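Local coordinates for DUF4875 domain-containing protein (Desulfovibrio piger, PDB 4LG3) that is of unknown function but folds as a mixed beta sheet with a long helix packed on one face, in a family placed in the CamS-like clan, at residues R26-V32 / V75-D81; T112-L116 / Q179-R183; L116-R121 / V172-P178. One frame throughout, in Å; residues are numbered along the deposited sequence.

Contact 1: residues R26-V32 / V75-D81; sequences RYNVRIV and VVSITLD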
# COMPACT_ATOMS: atom_id res chain seq x y z
N ARG A 26 -16.29 -8.77 6.82
CA ARG A 26 -15.21 -8.24 6.00
C ARG A 26 -14.08 -7.74 6.93
O ARG A 26 -14.36 -7.14 7.97
CB ARG A 26 -15.73 -7.13 5.10
CG ARG A 26 -14.68 -6.58 4.16
CD ARG A 26 -15.27 -5.57 3.21
NE ARG A 26 -14.23 -5.02 2.35
CZ ARG A 26 -14.44 -4.46 1.16
NH1 ARG A 26 -15.67 -4.34 0.69
NH2 ARG A 26 -13.41 -4.03 0.44
N TYR A 27 -12.83 -8.01 6.58
CA TYR A 27 -11.72 -7.52 7.39
C TYR A 27 -10.81 -6.73 6.50
O TYR A 27 -10.31 -7.26 5.50
CB TYR A 27 -11.01 -8.66 8.09
CG TYR A 27 -10.28 -8.24 9.34
CD1 TYR A 27 -10.97 -7.95 10.52
CD2 TYR A 27 -8.89 -8.21 9.38
CE1 TYR A 27 -10.29 -7.58 11.68
CE2 TYR A 27 -8.21 -7.86 10.54
CZ TYR A 27 -8.91 -7.56 11.69
OH TYR A 27 -8.21 -7.24 12.85
N ASN A 28 -10.67 -5.43 6.79
CA ASN A 28 -9.84 -4.53 5.96
C ASN A 28 -8.55 -4.27 6.67
O ASN A 28 -8.54 -3.94 7.87
CB ASN A 28 -10.57 -3.23 5.63
CG ASN A 28 -11.91 -3.46 4.98
OD1 ASN A 28 -12.01 -4.10 3.95
ND2 ASN A 28 -12.96 -2.96 5.60
N VAL A 29 -7.43 -4.48 5.95
CA VAL A 29 -6.10 -4.33 6.53
C VAL A 29 -5.19 -3.52 5.63
O VAL A 29 -5.14 -3.74 4.41
CB VAL A 29 -5.46 -5.75 6.83
CG1 VAL A 29 -4.13 -5.60 7.57
CG2 VAL A 29 -6.41 -6.64 7.64
N ARG A 30 -4.40 -2.63 6.25
CA ARG A 30 -3.33 -1.85 5.61
C ARG A 30 -2.03 -2.41 6.13
O ARG A 30 -1.86 -2.57 7.34
CB ARG A 30 -3.43 -0.36 5.90
CG ARG A 30 -4.75 0.28 5.48
CD ARG A 30 -4.58 1.78 5.39
NE ARG A 30 -3.95 2.18 4.13
CZ ARG A 30 -4.61 2.65 3.08
NH1 ARG A 30 -5.92 2.83 3.13
NH2 ARG A 30 -3.95 3.00 1.98
N ILE A 31 -1.12 -2.75 5.21
CA ILE A 31 0.17 -3.31 5.57
C ILE A 31 1.28 -2.46 4.97
O ILE A 31 1.02 -1.65 4.07
CB ILE A 31 0.29 -4.83 5.17
CG1 ILE A 31 0.18 -5.05 3.66
CG2 ILE A 31 -0.70 -5.72 5.99
CD1 ILE A 31 0.73 -6.41 3.15
N VAL A 32 2.50 -2.63 5.49
CA VAL A 32 3.72 -1.98 4.98
C VAL A 32 4.83 -3.04 4.91
O VAL A 32 4.80 -4.00 5.70
CB VAL A 32 4.22 -0.71 5.77
CG1 VAL A 32 3.26 0.46 5.63
CG2 VAL A 32 4.52 -1.03 7.23
N VAL A 75 -14.53 -12.21 3.87
CA VAL A 75 -13.93 -11.30 2.90
C VAL A 75 -12.78 -10.58 3.57
O VAL A 75 -12.92 -10.11 4.70
CB VAL A 75 -14.97 -10.25 2.33
CG1 VAL A 75 -14.39 -9.46 1.15
CG2 VAL A 75 -16.27 -10.91 1.95
N VAL A 76 -11.65 -10.43 2.84
CA VAL A 76 -10.48 -9.73 3.36
C VAL A 76 -9.92 -8.83 2.28
O VAL A 76 -9.60 -9.28 1.19
CB VAL A 76 -9.40 -10.71 3.90
CG1 VAL A 76 -8.16 -9.96 4.39
CG2 VAL A 76 -9.95 -11.59 5.00
N SER A 77 -9.77 -7.55 2.61
CA SER A 77 -9.15 -6.55 1.74
C SER A 77 -7.82 -6.15 2.31
O SER A 77 -7.72 -5.84 3.49
CB SER A 77 -10.05 -5.32 1.59
OG SER A 77 -11.00 -5.56 0.58
N ILE A 78 -6.77 -6.24 1.49
CA ILE A 78 -5.39 -5.87 1.89
C ILE A 78 -4.89 -4.71 1.00
O ILE A 78 -5.01 -4.77 -0.21
CB ILE A 78 -4.40 -7.07 1.86
CG1 ILE A 78 -4.92 -8.30 2.63
CG2 ILE A 78 -2.98 -6.66 2.30
CD1 ILE A 78 -5.02 -8.21 4.13
N THR A 79 -4.34 -3.68 1.62
CA THR A 79 -3.70 -2.57 0.91
C THR A 79 -2.28 -2.48 1.41
O THR A 79 -2.06 -2.33 2.62
CB THR A 79 -4.43 -1.21 1.06
OG1 THR A 79 -5.79 -1.36 0.66
CG2 THR A 79 -3.79 -0.11 0.22
N LEU A 80 -1.31 -2.58 0.48
CA LEU A 80 0.09 -2.41 0.80
C LEU A 80 0.46 -0.96 0.50
O LEU A 80 0.35 -0.51 -0.64
CB LEU A 80 0.98 -3.40 0.04
CG LEU A 80 2.50 -3.23 0.14
CD1 LEU A 80 3.00 -3.55 1.55
CD2 LEU A 80 3.20 -4.10 -0.89
N ASP A 81 0.88 -0.22 1.55
CA ASP A 81 1.31 1.18 1.40
C ASP A 81 2.84 1.27 1.25
O ASP A 81 3.55 0.37 1.69
CB ASP A 81 0.83 2.04 2.58
CG ASP A 81 -0.67 2.22 2.63
OD1 ASP A 81 -1.27 2.57 1.59
OD2 ASP A 81 -1.24 2.07 3.74
O HOH W 1 -7.59 -2.44 2.55

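Contact 2: residues T112-L116 / Q179-R183; sequences TWNTL and QEWTR. With SO4 (sulfate ion), chain D.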
# COMPACT_ATOMS: atom_id res chain seq x y z
N THR A 112 -13.42 -15.19 -6.14
CA THR A 112 -12.60 -15.49 -4.97
C THR A 112 -11.59 -14.37 -4.79
O THR A 112 -11.31 -13.96 -3.67
CB THR A 112 -11.96 -16.88 -5.14
OG1 THR A 112 -13.01 -17.81 -5.48
CG2 THR A 112 -11.22 -17.36 -3.88
N TRP A 113 -11.03 -13.88 -5.90
CA TRP A 113 -10.05 -12.80 -5.89
C TRP A 113 -10.52 -11.64 -6.77
O TRP A 113 -11.06 -11.85 -7.86
CB TRP A 113 -8.66 -13.30 -6.34
CG TRP A 113 -8.03 -14.24 -5.35
CD1 TRP A 113 -8.11 -15.61 -5.34
CD2 TRP A 113 -7.20 -13.89 -4.23
NE1 TRP A 113 -7.39 -16.12 -4.28
CE2 TRP A 113 -6.81 -15.09 -3.59
CE3 TRP A 113 -6.76 -12.66 -3.69
CZ2 TRP A 113 -6.01 -15.10 -2.45
CZ3 TRP A 113 -5.96 -12.68 -2.56
CH2 TRP A 113 -5.60 -13.88 -1.94
N ASN A 114 -10.33 -10.41 -6.29
CA ASN A 114 -10.69 -9.19 -7.01
C ASN A 114 -9.84 -8.03 -6.56
O ASN A 114 -9.15 -8.14 -5.53
CB ASN A 114 -12.16 -8.86 -6.79
CG ASN A 114 -12.83 -8.14 -7.94
OD1 ASN A 114 -12.19 -7.54 -8.82
ND2 ASN A 114 -14.15 -8.17 -7.96
N THR A 115 -9.86 -6.93 -7.32
CA THR A 115 -9.17 -5.66 -7.03
C THR A 115 -7.69 -5.95 -6.90
O THR A 115 -7.03 -5.56 -5.92
CB THR A 115 -9.80 -4.96 -5.78
OG1 THR A 115 -11.22 -5.10 -5.82
CG2 THR A 115 -9.43 -3.48 -5.69
N LEU A 116 -7.18 -6.69 -7.90
CA LEU A 116 -5.79 -7.12 -7.92
C LEU A 116 -4.95 -6.04 -8.55
O LEU A 116 -5.12 -5.77 -9.73
CB LEU A 116 -5.67 -8.45 -8.67
CG LEU A 116 -6.53 -9.61 -8.14
CD1 LEU A 116 -6.39 -10.86 -9.03
CD2 LEU A 116 -6.24 -9.90 -6.65
N GLN A 179 -4.94 -12.71 -12.40
CA GLN A 179 -5.73 -13.60 -11.56
C GLN A 179 -4.97 -14.93 -11.29
O GLN A 179 -5.09 -15.47 -10.20
CB GLN A 179 -7.07 -13.86 -12.27
CG GLN A 179 -8.07 -14.72 -11.49
CD GLN A 179 -8.89 -13.95 -10.49
OE1 GLN A 179 -9.14 -12.74 -10.62
NE2 GLN A 179 -9.40 -14.66 -9.50
N GLU A 180 -4.20 -15.43 -12.28
CA GLU A 180 -3.42 -16.68 -12.22
C GLU A 180 -2.30 -16.63 -11.16
O GLU A 180 -1.86 -17.68 -10.69
CB GLU A 180 -2.87 -17.09 -13.62
CG GLU A 180 -2.33 -15.95 -14.48
CD GLU A 180 -3.27 -15.36 -15.53
OE1 GLU A 180 -4.37 -14.87 -15.17
OE2 GLU A 180 -2.87 -15.32 -16.72
N TRP A 181 -1.86 -15.42 -10.77
CA TRP A 181 -0.84 -15.22 -9.73
C TRP A 181 -1.32 -15.62 -8.32
O TRP A 181 -0.50 -15.82 -7.44
CB TRP A 181 -0.40 -13.74 -9.70
CG TRP A 181 0.48 -13.30 -10.82
CD1 TRP A 181 0.78 -14.00 -11.96
CD2 TRP A 181 1.17 -12.05 -10.91
NE1 TRP A 181 1.64 -13.26 -12.75
CE2 TRP A 181 1.89 -12.06 -12.13
CE3 TRP A 181 1.27 -10.93 -10.08
CZ2 TRP A 181 2.69 -10.98 -12.54
CZ3 TRP A 181 2.07 -9.87 -10.47
CH2 TRP A 181 2.78 -9.91 -11.68
N THR A 182 -2.65 -15.67 -8.12
CA THR A 182 -3.32 -16.00 -6.86
C THR A 182 -3.52 -17.52 -6.71
O THR A 182 -3.96 -17.96 -5.65
CB THR A 182 -4.70 -15.31 -6.77
OG1 THR A 182 -5.59 -15.94 -7.70
CG2 THR A 182 -4.63 -13.80 -7.02
N ARG A 183 -3.27 -18.29 -7.78
CA ARG A 183 -3.43 -19.75 -7.79
C ARG A 183 -2.28 -20.38 -7.00
O ARG A 183 -1.10 -20.13 -7.35
CB ARG A 183 -3.51 -20.31 -9.23
CG ARG A 183 -4.65 -19.73 -10.06
CD ARG A 183 -4.96 -20.53 -11.33
NE ARG A 183 -3.98 -20.32 -12.40
CZ ARG A 183 -4.07 -20.83 -13.63
NH1 ARG A 183 -5.11 -21.59 -13.96
NH2 ARG A 183 -3.13 -20.60 -14.53
OXT ARG A 183 -2.57 -21.03 -5.97
S SO4 D . -7.88 -20.16 -3.32
O1 SO4 D . -6.87 -21.12 -2.86
O2 SO4 D . -8.72 -19.78 -2.18
O3 SO4 D . -7.19 -18.99 -3.92
O4 SO4 D . -8.72 -20.78 -4.34

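Contact 3: residues L116-R121 / V172-P178; sequences LQATPR and VFPEPFP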
# COMPACT_ATOMS: atom_id res chain seq x y z
N LEU A 116 -7.18 -6.69 -7.90
CA LEU A 116 -5.79 -7.12 -7.92
C LEU A 116 -4.95 -6.04 -8.55
O LEU A 116 -5.12 -5.77 -9.73
CB LEU A 116 -5.67 -8.45 -8.67
CG LEU A 116 -6.53 -9.61 -8.14
CD1 LEU A 116 -6.39 -10.86 -9.03
CD2 LEU A 116 -6.24 -9.90 -6.65
N GLN A 117 -4.14 -5.36 -7.75
CA GLN A 117 -3.28 -4.28 -8.24
C GLN A 117 -1.91 -4.38 -7.65
O GLN A 117 -1.76 -4.85 -6.54
CB GLN A 117 -3.83 -2.88 -7.94
CG GLN A 117 -5.19 -2.57 -8.53
CD GLN A 117 -5.63 -1.20 -8.11
OE1 GLN A 117 -5.64 -0.26 -8.91
NE2 GLN A 117 -6.01 -1.05 -6.84
N ALA A 118 -0.91 -3.97 -8.41
CA ALA A 118 0.47 -3.91 -7.97
C ALA A 118 1.23 -2.94 -8.85
O ALA A 118 0.96 -2.87 -10.05
CB ALA A 118 1.13 -5.29 -7.98
N THR A 119 2.12 -2.15 -8.25
CA THR A 119 2.95 -1.19 -8.99
C THR A 119 4.06 -2.01 -9.70
O THR A 119 4.43 -3.08 -9.21
CB THR A 119 3.52 -0.12 -8.04
OG1 THR A 119 4.14 -0.75 -6.92
CG2 THR A 119 2.49 0.88 -7.56
N PRO A 120 4.66 -1.53 -10.81
CA PRO A 120 5.73 -2.34 -11.46
C PRO A 120 6.97 -2.57 -10.59
O PRO A 120 7.75 -3.46 -10.88
CB PRO A 120 6.07 -1.56 -12.73
CG PRO A 120 5.49 -0.19 -12.54
CD PRO A 120 4.35 -0.30 -11.57
N ARG A 121 7.13 -1.78 -9.52
CA ARG A 121 8.25 -1.82 -8.54
C ARG A 121 7.88 -1.06 -7.27
O ARG A 121 6.90 -0.30 -7.28
CB ARG A 121 9.52 -1.18 -9.14
CG ARG A 121 9.34 0.28 -9.58
CD ARG A 121 10.67 1.00 -9.71
NE ARG A 121 10.52 2.39 -10.15
CZ ARG A 121 10.55 3.45 -9.35
NH1 ARG A 121 10.70 3.30 -8.04
NH2 ARG A 121 10.44 4.67 -9.85
N VAL A 172 4.98 6.28 -9.15
CA VAL A 172 4.63 5.03 -9.83
C VAL A 172 3.22 4.63 -9.41
O VAL A 172 3.00 4.25 -8.26
CB VAL A 172 5.66 3.88 -9.50
CG1 VAL A 172 5.16 2.54 -9.98
CG2 VAL A 172 7.05 4.15 -10.09
N PHE A 173 2.31 4.64 -10.37
CA PHE A 173 0.91 4.26 -10.21
C PHE A 173 0.73 2.72 -10.25
O PHE A 173 1.47 2.01 -10.96
CB PHE A 173 0.03 4.93 -11.30
CG PHE A 173 -0.33 6.37 -10.99
CD1 PHE A 173 -1.08 6.69 -9.85
CD2 PHE A 173 0.10 7.41 -11.81
CE1 PHE A 173 -1.40 8.02 -9.56
CE2 PHE A 173 -0.20 8.74 -11.50
CZ PHE A 173 -0.95 9.04 -10.37
N PRO A 174 -0.30 2.19 -9.56
CA PRO A 174 -0.53 0.74 -9.59
C PRO A 174 -1.07 0.30 -10.94
O PRO A 174 -1.58 1.11 -11.70
CB PRO A 174 -1.56 0.51 -8.46
CG PRO A 174 -1.53 1.79 -7.63
CD PRO A 174 -1.26 2.86 -8.66
N GLU A 175 -0.90 -0.97 -11.24
CA GLU A 175 -1.42 -1.62 -12.45
C GLU A 175 -2.23 -2.81 -12.02
O GLU A 175 -1.89 -3.37 -10.97
CB GLU A 175 -0.28 -2.14 -13.36
CG GLU A 175 0.78 -1.17 -13.82
CD GLU A 175 1.84 -1.86 -14.65
OE1 GLU A 175 2.00 -3.10 -14.51
OE2 GLU A 175 2.47 -1.18 -15.50
N PRO A 176 -3.17 -3.36 -12.83
CA PRO A 176 -3.79 -4.64 -12.44
C PRO A 176 -2.72 -5.75 -12.44
O PRO A 176 -1.64 -5.56 -12.99
CB PRO A 176 -4.86 -4.88 -13.51
CG PRO A 176 -4.99 -3.58 -14.25
CD PRO A 176 -3.69 -2.88 -14.14
N PHE A 177 -2.99 -6.87 -11.79
CA PHE A 177 -2.06 -8.01 -11.83
C PHE A 177 -2.90 -9.24 -12.14
O PHE A 177 -4.11 -9.24 -11.84
CB PHE A 177 -1.15 -8.16 -10.60
CG PHE A 177 -1.73 -8.68 -9.30
CD1 PHE A 177 -2.04 -10.03 -9.15
CD2 PHE A 177 -1.83 -7.85 -8.19
CE1 PHE A 177 -2.52 -10.52 -7.94
CE2 PHE A 177 -2.32 -8.34 -6.98
CZ PHE A 177 -2.65 -9.68 -6.86
N PRO A 178 -2.33 -10.25 -12.84
CA PRO A 178 -3.16 -11.37 -13.30
C PRO A 178 -3.71 -12.25 -12.18
O PRO A 178 -3.05 -12.51 -11.17
CB PRO A 178 -2.23 -12.17 -14.22
CG PRO A 178 -1.14 -11.23 -14.56
CD PRO A 178 -0.96 -10.38 -13.35

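Contact 1: residues R26-V32 / V75-D81
Arg-30 takes hold of Asp-81 side-on, NE giving its hydrogen to OD2 at 2.7 Å and NH2 to OD1, each carboxylate oxygen receiving it on its syn lone pair. The guanidinium and carboxylate planes are 8° apart, nearly coplanar, so the salt bridge is an almost flat fork. A bend in the arginine chain (chi3 81°) turns the guanidinium along the neighbouring strand, where one of its faces rests over the side chain of Thr-79. Further back on the same face of the sheet, Arg-26 stays extended and reaches Ser-77 OG through NH2 (2.9 Å), while its NE bonds Asn-28 OD1 in the carbonyl plane. Ser-77 OG has a second partner in Thr-97. The opposite face is mostly apolar: Ile-78 CD1 lies beside Val-29 CB at 3.7 Å, and Ile-31 CG1 meets both Ile-78 CG2 and Leu-80 CD1. Between the two layers of side chains the backbones run as parallel strands 4.6 Å apart at their axes, tied by six N-H to C=O bonds from Tyr-27 N with Val-75 O (2.8 Å) to Asp-81 N with Ile-31 O. A right-handed crossover joins them, passing through short strand 42-44 and then helix 53-71, which packs on the apolar face through Tyr-67, Leu-56 and Val-60; strand 10-18 flanks residues 26-32, and strand 92-98 flanks residues 75-81.

Contact 2: residues T112-L116 / Q179-R183
Trp-113 meets Thr-182 where a strand of the mixed sheet faces the C-terminal 3-10 turn of the chain. Thr-112 leads into the strand, its methyl CG2 near the sulfate ion, which probably came from the crystallisation liquor. Several neighbours hold the indole of Trp-113, next in sequence. At its edge, NE1 gives a nearly straight hydrogen bond (171°) to sulfate O3 at 2.9 Å, and the sulfate is also bonded by Tyr-98 OH. Over one face of the ring, Thr-182 CB makes a CH-pi contact 3.6 Å from the centroid of the five-membered ring of Trp-113, only 3° off the normal. Tyr-98 stacks with the indole, and helix 53-71 packs against it through Ile-61 and Ala-64. Gln-179, its chain bent at chi2 (83°), brings NE2 to within 3.5 Å of Trp-113 CB without a hydrogen bond across the contact. Farther along the strand, Leu-116 crosses Gln-179 at about a right angle, and its CD1 packs at 3.7 Å from Gln-179 OE1 and at 4.0 Å from Thr-182 CG2. The rotation of Thr-182 is fixed by its own turn: OG1 donates to Gln-179 O at 2.6 Å, and that same carbonyl oxygen also accepts from Thr-182 N.

Contact 3: residues L116-R121 / V172-P178
Gln-117 and Pro-176 form a non-hydrogen-bonded antiparallel pair with CA atoms 4.2 Å apart, next to the hydrogen-bonded pair of Ala-118 and Glu-175. In the latter, Ala-118 N gives to Glu-175 O at 2.8 Å, and Glu-175 N gives to Ala-118 O. Beyond Pro-176, Phe-177 N reaches Leu-116 O at 3.2 Å from above the carbonyl plane, a bent bond. Phe-177 has CG between its backbone N and carbonyl carbon (chi1 75°), which swings the ring back over the neighbouring strand. There Leu-116 CB sits above the ring centre, 3.6 Å from the centroid of Phe-177 in a CH-pi contact, and Leu-116 CD2 touches CZ. Strand 175-176 is a short edge strand of the mixed sheet, pairing with 113-118; Pro-176 lies in it, with Pro-174 and Pro-178 close by in sequence. Lys-53 of helix 53-71 reaches it, salt-bridged to Glu-175 OE1 and bonded to Pro-176 O. Past the end of strand 113-118, the two methyls of Val-172 meet different partners. CG1 presses on Pro-120 CD at 3.4 Å and on Thr-119 CB, whereas CG2 lies over a face of the Arg-121 guanidinium, 3.4 Å from NH2. That guanidinium is turned to Glu-127, with which NH1 forms a salt bridge.

All three contacts belong to one mixed sheet. Contact 1 comes first along the chain and closes before the others open; contacts 2 and 3 follow, with the 116-121/172-178 pairing falling between the two segments of contact 2. From the centre of contact 1 those of contacts 2 and 3 lie about 15 and 16 Å away, with strand 92-98 standing between strands 75-81 and 113-118. The centres of contacts 2 and 3 are about 13 Å apart; the two share Leu-116 and touch where Thr-182 CG2 meets Phe-177 CE1 at 4.0 Å. Helix 53-71 packs near all three, so the chain's C-terminal end is fastened to the same sheet and helix as its early parallel strands.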